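Local coordinates for methane monooxygenase regulatory protein B (Methylococcus capsulatus, PDB 4GAM), which binds the hydroxylase component of soluble methane monooxygenase as its regulatory subunit and probably controls substrate access to the hydroxylase active site, at residues V64-V68 against K80-K84; F100-L106 against T118-F123; E47-F51 against F105-V109. The contacts are given in a common frame with arbitrary orientation. Residue numbers count along the deposited sequence, not the author numbering.

Interaction 1: V64-V68 against K80-K84; sequences VNPTV and KANGK
A polar loop-to-strand contact, built round an Asx turn, joins the loop that follows helix 46-63 to the end of strand 76-82 and the bend leading into strand 84-88. Residues 65-68 form a type I beta turn, closed by a weak bond from Val68 N to Asn65 O at 3.3 Å. Within it Asn65 (chi1 t) folds its amide back, so that OD1 accepts from Thr67 N at 3.1 Å, the Asx turn proper, and lies a very short 2.4 Å from Thr67 OG1, which donates to it. Thr67, with chi1 p, turns the same hydroxyl to the strand, where OG1 accepts from Asn82 N at 2.9 Å in a nearly straight bond. The CA atoms come closest at Val68 and Ala81, 4.1 Å apart; there Ala81 CA makes a CA-H...O contact with Thr67 O at 3.3 Å, and Val68 CB meets Ala81 CB at 3.9 Å. Val68 also packs on Leu56 of the preceding helix, while Asn6 of the N-terminal region bonds both Thr67 O and Asn82 OD1. Gly83, at phi 98° and psi -67°, bends the chain between the strands of two different sheets; a CB there would press on the preceding carbonyl oxygen. Beyond this bend the other end of the Asn65 amide reaches across, ND2 giving a weak hydrogen bond to Lys84 O at 2.8 Å.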
loop_
_atom_site.group_PDB
_atom_site.type_symbol
_atom_site.label_atom_id
_atom_site.label_comp_id
_atom_site.label_asym_id
_atom_site.label_seq_id
_atom_site.Cartn_x
_atom_site.Cartn_y
_atom_site.Cartn_z
ATOM N N VAL D 64 -2.888 -4.884 35.174
ATOM C CA VAL D 64 -3.668 -6.062 34.793
ATOM C C VAL D 64 -2.912 -7.390 34.913
ATOM O O VAL D 64 -3.311 -8.269 35.679
ATOM C CB VAL D 64 -4.248 -5.928 33.369
ATOM C CG1 VAL D 64 -5.034 -7.175 33.003
ATOM C CG2 VAL D 64 -5.136 -4.704 33.272
ATOM N N ASN D 65 -1.832 -7.537 34.150
ATOM C CA ASN D 65 -1.085 -8.794 34.118
ATOM C C ASN D 65 0.414 -8.597 34.340
ATOM O O ASN D 65 1.163 -8.419 33.382
ATOM C CB ASN D 65 -1.326 -9.514 32.787
ATOM C CG ASN D 65 -0.888 -10.970 32.815
ATOM O OD1 ASN D 65 -0.168 -11.402 33.717
ATOM N ND2 ASN D 65 -1.317 -11.733 31.817
ATOM N N PRO D 66 0.860 -8.652 35.606
ATOM C CA PRO D 66 2.265 -8.449 35.989
ATOM C C PRO D 66 3.192 -9.571 35.530
ATOM O O PRO D 66 4.379 -9.557 35.866
ATOM C CB PRO D 66 2.213 -8.424 37.523
ATOM C CG PRO D 66 0.786 -8.152 37.863
ATOM C CD PRO D 66 -0.007 -8.813 36.784
ATOM N N THR D 67 2.657 -10.524 34.773
ATOM C CA THR D 67 3.426 -11.681 34.339
ATOM C C THR D 67 3.735 -11.656 32.843
ATOM O O THR D 67 4.211 -12.649 32.291
ATOM C CB THR D 67 2.694 -13.000 34.669
ATOM O OG1 THR D 67 1.534 -13.129 33.837
ATOM C CG2 THR D 67 2.274 -13.037 36.135
ATOM N N VAL D 68 3.459 -10.537 32.180
ATOM C CA VAL D 68 3.725 -10.450 30.747
ATOM C C VAL D 68 5.192 -10.149 30.460
ATOM O O VAL D 68 5.709 -9.089 30.820
ATOM C CB VAL D 68 2.804 -9.439 30.018
ATOM C CG1 VAL D 68 2.760 -8.117 30.750
ATOM C CG2 VAL D 68 3.270 -9.238 28.584
ATOM N N LYS D 80 5.158 -13.557 26.414
ATOM C CA LYS D 80 4.661 -14.705 27.161
ATOM C C LYS D 80 4.140 -14.268 28.524
ATOM O O LYS D 80 4.853 -13.627 29.294
ATOM C CB LYS D 80 5.768 -15.750 27.322
ATOM C CG LYS D 80 5.403 -16.959 28.176
ATOM C CD LYS D 80 6.143 -18.190 27.678
ATOM C CE LYS D 80 5.973 -19.382 28.598
ATOM N NZ LYS D 80 6.519 -20.622 27.975
ATOM N N ALA D 81 2.889 -14.610 28.816
ATOM C CA ALA D 81 2.269 -14.231 30.082
ATOM C C ALA D 81 1.520 -15.403 30.696
ATOM O O ALA D 81 1.338 -16.439 30.056
ATOM C CB ALA D 81 1.327 -13.055 29.880
ATOM N N ASN D 82 1.088 -15.232 31.941
ATOM C CA ASN D 82 0.326 -16.261 32.636
ATOM C C ASN D 82 -1.179 -16.043 32.534
ATOM O O ASN D 82 -1.705 -15.032 33.000
ATOM C CB ASN D 82 0.744 -16.344 34.105
ATOM C CG ASN D 82 1.981 -17.191 34.311
ATOM O OD1 ASN D 82 3.098 -16.678 34.376
ATOM N ND2 ASN D 82 1.786 -18.502 34.410
ATOM N N GLY D 83 -1.867 -16.998 31.918
ATOM C CA GLY D 83 -3.314 -16.957 31.843
ATOM C C GLY D 83 -3.833 -16.398 30.536
ATOM O O GLY D 83 -4.434 -17.126 29.746
ATOM N N LYS D 84 -3.600 -15.110 30.300
ATOM C CA LYS D 84 -4.186 -14.439 29.143
ATOM C C LYS D 84 -3.593 -13.062 28.862
ATOM O O LYS D 84 -2.951 -12.457 29.723
ATOM C CB LYS D 84 -5.693 -14.283 29.348
ATOM C CG LYS D 84 -6.050 -13.312 30.460
ATOM C CD LYS D 84 -7.549 -13.160 30.592
ATOM C CE LYS D 84 -7.925 -11.750 31.005
ATOM N NZ LYS D 84 -9.400 -11.563 30.975
#

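Interaction 2: F100-L106 against T118-F123; sequences FNVYDFL and TLGNKF
Van der Waals contacts carry most of this buried meeting between the short helix 102-105 and the hairpin turn that joins strand 115-118 to strand 122-126; no hydrogen bond crosses between the segments. Val102 (chi1 m) points into the turn and comes nearest it in backbone terms, its CA 5.1 Å from that of Asn121. Its methyls pack on the turn backbone, CG2 3.4 Å from Gly120 O and CG1 3.5 Å from Asn121 C. Among side chains, Val102 CG1 lies 3.9 Å from Phe123 CB and Val102 CB 4.1 Å from Thr118 CG2. One helical turn on, Phe105 and Leu106 reach Phe123: Phe105 CE2 is 4.0 Å from Phe123 CD2, and Leu106 CD1 4.0 Å from Phe123 CD1. Both phenylalanines have chi1 t; their rings meet obliquely, centroids 6.0 Å apart and planes at 52°.

Polar bonds fix each backbone separately. Asn101, chi1 p, is the N-cap, OD1 accepting from Asp104 N at 2.7 Å, and the weakly bonded helix closes with Leu106 N to Val102 O at 2.5 Å. In the hairpin Leu119 N donates to Lys122 O at 3.1 Å, and Gly120 makes the turn at positive phi (78°, psi -121°). Asn121 (chi1 m) sets ND2 3.5 Å from Asn101 CB, and that ND2 bonds Asp90.

Tyr103 OH, Asp104 and Thr118 O bind the hydroxylase alpha chain, so the outer side of this pair belongs to the docking surface. Inward, Val102 touches Cys89 and Phe105 packs on Ile92 of helix 89-96, with Phe105 also against Val87 of strand 84-88.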
loop_
_atom_site.group_PDB
_atom_site.type_symbol
_atom_site.label_atom_id
_atom_site.label_comp_id
_atom_site.label_asym_id
_atom_site.label_seq_id
_atom_site.Cartn_x
_atom_site.Cartn_y
_atom_site.Cartn_z
ATOM N N PHE D 100 -8.522 2.328 13.843
ATOM C CA PHE D 100 -7.835 1.063 14.080
ATOM C C PHE D 100 -8.775 0.085 14.775
ATOM O O PHE D 100 -9.224 0.333 15.893
ATOM C CB PHE D 100 -6.613 1.311 14.968
ATOM C CG PHE D 100 -5.422 0.451 14.642
ATOM C CD1 PHE D 100 -4.645 0.718 13.527
ATOM C CD2 PHE D 100 -5.052 -0.598 15.476
ATOM C CE1 PHE D 100 -3.534 -0.055 13.232
ATOM C CE2 PHE D 100 -3.938 -1.374 15.191
ATOM C CZ PHE D 100 -3.179 -1.104 14.066
ATOM N N ASN D 101 -9.078 -1.021 14.106
ATOM C CA ASN D 101 -9.884 -2.069 14.713
ATOM C C ASN D 101 -9.017 -3.254 15.096
ATOM O O ASN D 101 -7.813 -3.103 15.267
ATOM C CB ASN D 101 -11.024 -2.512 13.790
ATOM C CG ASN D 101 -10.588 -2.714 12.351
ATOM O OD1 ASN D 101 -9.406 -2.789 12.044
ATOM N ND2 ASN D 101 -11.562 -2.803 11.455
ATOM N N VAL D 102 -9.622 -4.429 15.243
ATOM C CA VAL D 102 -8.840 -5.631 15.524
ATOM C C VAL D 102 -8.181 -6.134 14.246
ATOM O O VAL D 102 -7.082 -6.692 14.274
ATOM C CB VAL D 102 -9.701 -6.759 16.123
ATOM C CG1 VAL D 102 -9.790 -6.631 17.636
ATOM C CG2 VAL D 102 -11.080 -6.765 15.496
ATOM N N TYR D 103 -8.865 -5.928 13.128
ATOM C CA TYR D 103 -8.383 -6.392 11.837
ATOM C C TYR D 103 -7.220 -5.534 11.351
ATOM O O TYR D 103 -6.348 -6.015 10.632
ATOM C CB TYR D 103 -9.523 -6.410 10.819
ATOM C CG TYR D 103 -10.760 -7.124 11.323
ATOM C CD1 TYR D 103 -10.817 -8.511 11.367
ATOM C CD2 TYR D 103 -11.869 -6.410 11.759
ATOM C CE1 TYR D 103 -11.945 -9.167 11.829
ATOM C CE2 TYR D 103 -13.001 -7.055 12.222
ATOM C CZ TYR D 103 -13.034 -8.434 12.255
ATOM O OH TYR D 103 -14.159 -9.079 12.716
ATOM N N ASP D 104 -7.205 -4.264 11.744
ATOM C CA ASP D 104 -6.051 -3.418 11.468
ATOM C C ASP D 104 -4.894 -3.851 12.352
ATOM O O ASP D 104 -3.733 -3.761 11.958
ATOM C CB ASP D 104 -6.368 -1.934 11.694
ATOM C CG ASP D 104 -6.955 -1.264 10.460
ATOM O OD1 ASP D 104 -6.271 -1.229 9.414
ATOM O OD2 ASP D 104 -8.094 -0.760 10.535
ATOM N N PHE D 105 -5.231 -4.323 13.549
ATOM C CA PHE D 105 -4.250 -4.820 14.512
ATOM C C PHE D 105 -3.774 -6.231 14.154
ATOM O O PHE D 105 -2.629 -6.608 14.417
ATOM C CB PHE D 105 -4.853 -4.791 15.922
ATOM C CG PHE D 105 -4.009 -5.470 16.966
ATOM C CD1 PHE D 105 -2.918 -4.826 17.527
ATOM C CD2 PHE D 105 -4.324 -6.749 17.405
ATOM C CE1 PHE D 105 -2.147 -5.450 18.495
ATOM C CE2 PHE D 105 -3.560 -7.376 18.371
ATOM C CZ PHE D 105 -2.470 -6.727 18.918
ATOM N N LEU D 106 -4.663 -7.000 13.536
ATOM C CA LEU D 106 -4.360 -8.365 13.122
ATOM C C LEU D 106 -3.371 -8.425 11.954
ATOM O O LEU D 106 -3.012 -9.507 11.491
ATOM C CB LEU D 106 -5.655 -9.098 12.762
ATOM C CG LEU D 106 -6.245 -10.087 13.772
ATOM C CD1 LEU D 106 -5.986 -9.638 15.194
ATOM C CD2 LEU D 106 -7.740 -10.260 13.546
ATOM N N THR D 118 -11.767 -12.637 18.785
ATOM C CA THR D 118 -12.089 -11.215 18.870
ATOM C C THR D 118 -13.539 -10.985 19.281
ATOM O O THR D 118 -14.466 -11.487 18.642
ATOM C CB THR D 118 -11.828 -10.482 17.538
ATOM O OG1 THR D 118 -12.731 -10.961 16.533
ATOM C CG2 THR D 118 -10.399 -10.701 17.078
ATOM N N LEU D 119 -13.727 -10.226 20.355
ATOM C CA LEU D 119 -15.058 -9.841 20.804
ATOM C C LEU D 119 -15.305 -8.383 20.439
ATOM O O LEU D 119 -15.108 -7.486 21.258
ATOM C CB LEU D 119 -15.199 -10.042 22.314
ATOM C CG LEU D 119 -16.246 -11.061 22.774
ATOM C CD1 LEU D 119 -15.929 -12.451 22.235
ATOM C CD2 LEU D 119 -16.346 -11.078 24.292
ATOM N N GLY D 120 -15.736 -8.155 19.203
ATOM C CA GLY D 120 -15.870 -6.806 18.686
ATOM C C GLY D 120 -14.506 -6.278 18.290
ATOM O O GLY D 120 -13.831 -6.865 17.445
ATOM N N ASN D 121 -14.096 -5.172 18.903
ATOM C CA ASN D 121 -12.758 -4.627 18.685
ATOM C C ASN D 121 -11.829 -4.901 19.870
ATOM O O ASN D 121 -10.957 -4.093 20.194
ATOM C CB ASN D 121 -12.820 -3.126 18.391
ATOM C CG ASN D 121 -13.437 -2.822 17.041
ATOM O OD1 ASN D 121 -14.191 -3.627 16.490
ATOM N ND2 ASN D 121 -13.115 -1.652 16.496
ATOM N N LYS D 122 -12.022 -6.049 20.509
ATOM C CA LYS D 122 -11.234 -6.420 21.675
ATOM C C LYS D 122 -10.630 -7.807 21.485
ATOM O O LYS D 122 -11.306 -8.821 21.667
ATOM C CB LYS D 122 -12.103 -6.381 22.935
ATOM C CG LYS D 122 -11.483 -5.619 24.097
ATOM C CD LYS D 122 -12.520 -4.772 24.833
ATOM C CE LYS D 122 -11.888 -3.998 25.986
ATOM N NZ LYS D 122 -12.856 -3.094 26.675
ATOM N N PHE D 123 -9.355 -7.842 21.110
ATOM C CA PHE D 123 -8.654 -9.100 20.868
ATOM C C PHE D 123 -8.092 -9.696 22.158
ATOM O O PHE D 123 -7.364 -9.036 22.894
ATOM C CB PHE D 123 -7.533 -8.895 19.846
ATOM C CG PHE D 123 -6.669 -10.107 19.637
ATOM C CD1 PHE D 123 -7.033 -11.083 18.724
ATOM C CD2 PHE D 123 -5.485 -10.266 20.347
ATOM C CE1 PHE D 123 -6.235 -12.201 18.527
ATOM C CE2 PHE D 123 -4.685 -11.381 20.156
ATOM C CZ PHE D 123 -5.060 -12.349 19.244
#

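Interaction 3: E47-F51 against F105-V109; sequences EINTF and FLVDV
Ile48 and Phe51, one turn apart on helix 46-63, turn their side chains to Phe105 and Asp108, the two ends of a type I beta turn that leads from helix 102-105 into strand 109-113. The turn is closed by Asp108 N to Phe105 O at 3.3 Å, and the backbones stay apart, with 7.0 Å between the CA atoms of Ile48 and Asp108 and 8.3 Å between those of Glu47 and Phe105. Side chains fill the gap. Ile48 takes m for both chi1 and chi2, which carries CD1 to 3.9 Å from Phe105 CE1 and leaves CG1 3.5 Å from Asp108 CB. Phe105, with chi1 t and chi2 80°, sends its ring toward the helix, its edge toward the face of Phe51 in a T-shaped pair: centroids 5.7 Å apart, planes at 83°, and Phe51 CE2 4.3 Å from Phe105 CE1. Phe51 has chi1 at 141°, between wells.

At the outer end Glu47 (chi1 m, chi2 p) and Asp108 (chi1 m) bring like charges together, Glu47 OE1 4.2 Å from Asp108 OD2. Each forms a salt bridge with basic charge on the hydroxylase alpha chain, which offsets their repulsion, and Arg98 pairs with Glu47 OE2. With Ile48 and Phe51 also on Leu42 of strand 37-43, this is a helix-to-loop seam in the hydrophobic core of an MmoB/DmpM-family alpha/beta fold, ending in two acids that meet positive charge of the hydroxylase.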
loop_
_atom_site.group_PDB
_atom_site.type_symbol
_atom_site.label_atom_id
_atom_site.label_comp_id
_atom_site.label_asym_id
_atom_site.label_seq_id
_atom_site.Cartn_x
_atom_site.Cartn_y
_atom_site.Cartn_z
ATOM N N GLU D 47 3.345 0.384 14.778
ATOM C CA GLU D 47 2.179 0.255 15.650
ATOM C C GLU D 47 2.413 -0.712 16.808
ATOM O O GLU D 47 2.059 -0.420 17.951
ATOM C CB GLU D 47 0.949 -0.190 14.851
ATOM C CG GLU D 47 0.510 0.782 13.765
ATOM C CD GLU D 47 1.305 0.632 12.482
ATOM O OE1 GLU D 47 2.327 -0.088 12.489
ATOM O OE2 GLU D 47 0.904 1.227 11.460
ATOM N N ILE D 48 3.006 -1.863 16.506
ATOM C CA ILE D 48 3.278 -2.879 17.520
ATOM C C ILE D 48 4.253 -2.385 18.588
ATOM O O ILE D 48 4.004 -2.545 19.782
ATOM C CB ILE D 48 3.797 -4.186 16.888
ATOM C CG1 ILE D 48 2.660 -4.893 16.154
ATOM C CG2 ILE D 48 4.394 -5.103 17.942
ATOM C CD1 ILE D 48 1.448 -5.180 17.021
ATOM N N ASN D 49 5.355 -1.779 18.153
ATOM C CA ASN D 49 6.325 -1.204 19.078
ATOM C C ASN D 49 5.671 -0.167 19.978
ATOM O O ASN D 49 5.918 -0.133 21.183
ATOM C CB ASN D 49 7.489 -0.566 18.317
ATOM C CG ASN D 49 8.384 -1.589 17.650
ATOM O OD1 ASN D 49 7.971 -2.718 17.389
ATOM N ND2 ASN D 49 9.621 -1.197 17.370
ATOM N N THR D 50 4.826 0.665 19.379
ATOM C CA THR D 50 4.130 1.730 20.090
ATOM C C THR D 50 3.160 1.175 21.127
ATOM O O THR D 50 3.080 1.681 22.246
ATOM C CB THR D 50 3.348 2.625 19.116
ATOM O OG1 THR D 50 4.167 2.924 17.979
ATOM C CG2 THR D 50 2.937 3.919 19.791
ATOM N N PHE D 51 2.422 0.137 20.748
ATOM C CA PHE D 51 1.480 -0.508 21.657
ATOM C C PHE D 51 2.220 -1.264 22.760
ATOM O O PHE D 51 1.773 -1.306 23.905
ATOM C CB PHE D 51 0.529 -1.429 20.878
ATOM C CG PHE D 51 0.205 -2.722 21.582
ATOM C CD1 PHE D 51 -0.734 -2.762 22.606
ATOM C CD2 PHE D 51 0.827 -3.903 21.203
ATOM C CE1 PHE D 51 -1.032 -3.953 23.250
ATOM C CE2 PHE D 51 0.533 -5.098 21.841
ATOM C CZ PHE D 51 -0.398 -5.124 22.866
ATOM N N PHE D 105 -5.231 -4.323 13.549
ATOM C CA PHE D 105 -4.250 -4.820 14.512
ATOM C C PHE D 105 -3.774 -6.231 14.154
ATOM O O PHE D 105 -2.629 -6.608 14.417
ATOM C CB PHE D 105 -4.853 -4.791 15.922
ATOM C CG PHE D 105 -4.009 -5.470 16.966
ATOM C CD1 PHE D 105 -2.918 -4.826 17.527
ATOM C CD2 PHE D 105 -4.324 -6.749 17.405
ATOM C CE1 PHE D 105 -2.147 -5.450 18.495
ATOM C CE2 PHE D 105 -3.560 -7.376 18.371
ATOM C CZ PHE D 105 -2.470 -6.727 18.918
ATOM N N LEU D 106 -4.663 -7.000 13.536
ATOM C CA LEU D 106 -4.360 -8.365 13.122
ATOM C C LEU D 106 -3.371 -8.425 11.954
ATOM O O LEU D 106 -3.012 -9.507 11.491
ATOM C CB LEU D 106 -5.655 -9.098 12.762
ATOM C CG LEU D 106 -6.245 -10.087 13.772
ATOM C CD1 LEU D 106 -5.986 -9.638 15.194
ATOM C CD2 LEU D 106 -7.740 -10.260 13.546
ATOM N N VAL D 107 -2.944 -7.261 11.476
ATOM C CA VAL D 107 -1.942 -7.183 10.422
ATOM C C VAL D 107 -0.586 -7.653 10.943
ATOM O O VAL D 107 0.173 -8.320 10.233
ATOM C CB VAL D 107 -1.817 -5.744 9.883
ATOM C CG1 VAL D 107 -0.666 -5.631 8.889
ATOM C CG2 VAL D 107 -3.128 -5.304 9.248
ATOM N N ASP D 108 -0.297 -7.321 12.196
ATOM C CA ASP D 108 1.028 -7.560 12.753
ATOM C C ASP D 108 1.069 -8.525 13.944
ATOM O O ASP D 108 2.106 -8.658 14.598
ATOM C CB ASP D 108 1.696 -6.231 13.118
ATOM C CG ASP D 108 2.015 -5.383 11.901
ATOM O OD1 ASP D 108 2.601 -5.916 10.932
ATOM O OD2 ASP D 108 1.673 -4.182 11.912
ATOM N N VAL D 109 -0.039 -9.197 14.237
ATOM C CA VAL D 109 0.022 -10.301 15.193
ATOM C C VAL D 109 0.395 -11.581 14.451
ATOM O O VAL D 109 -0.433 -12.196 13.778
ATOM C CB VAL D 109 -1.277 -10.475 16.026
ATOM C CG1 VAL D 109 -2.498 -10.454 15.143
ATOM C CG2 VAL D 109 -1.221 -11.761 16.844
#

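Interactions 2 and 3 are continuous: they share Phe105 and Leu106, their centres lie 11 Å apart, and Phe100 CZ touches Glu47 CG at 4.2 Å. The Phe105 ring lies between Phe123 of the hairpin and Phe51 of helix 46-63, so one side chain ties both into a common core. Interaction 1 stands apart, its centre 20 Å from that of interaction 2 and 18 Å from that of interaction 3, nearest atoms about 8 Å away in each case. It is nested in the loop closed by interaction 3, at the other end of helix 46-63. All three have residues bonded to the hydroxylase alpha chain, through Lys80 in interaction 1.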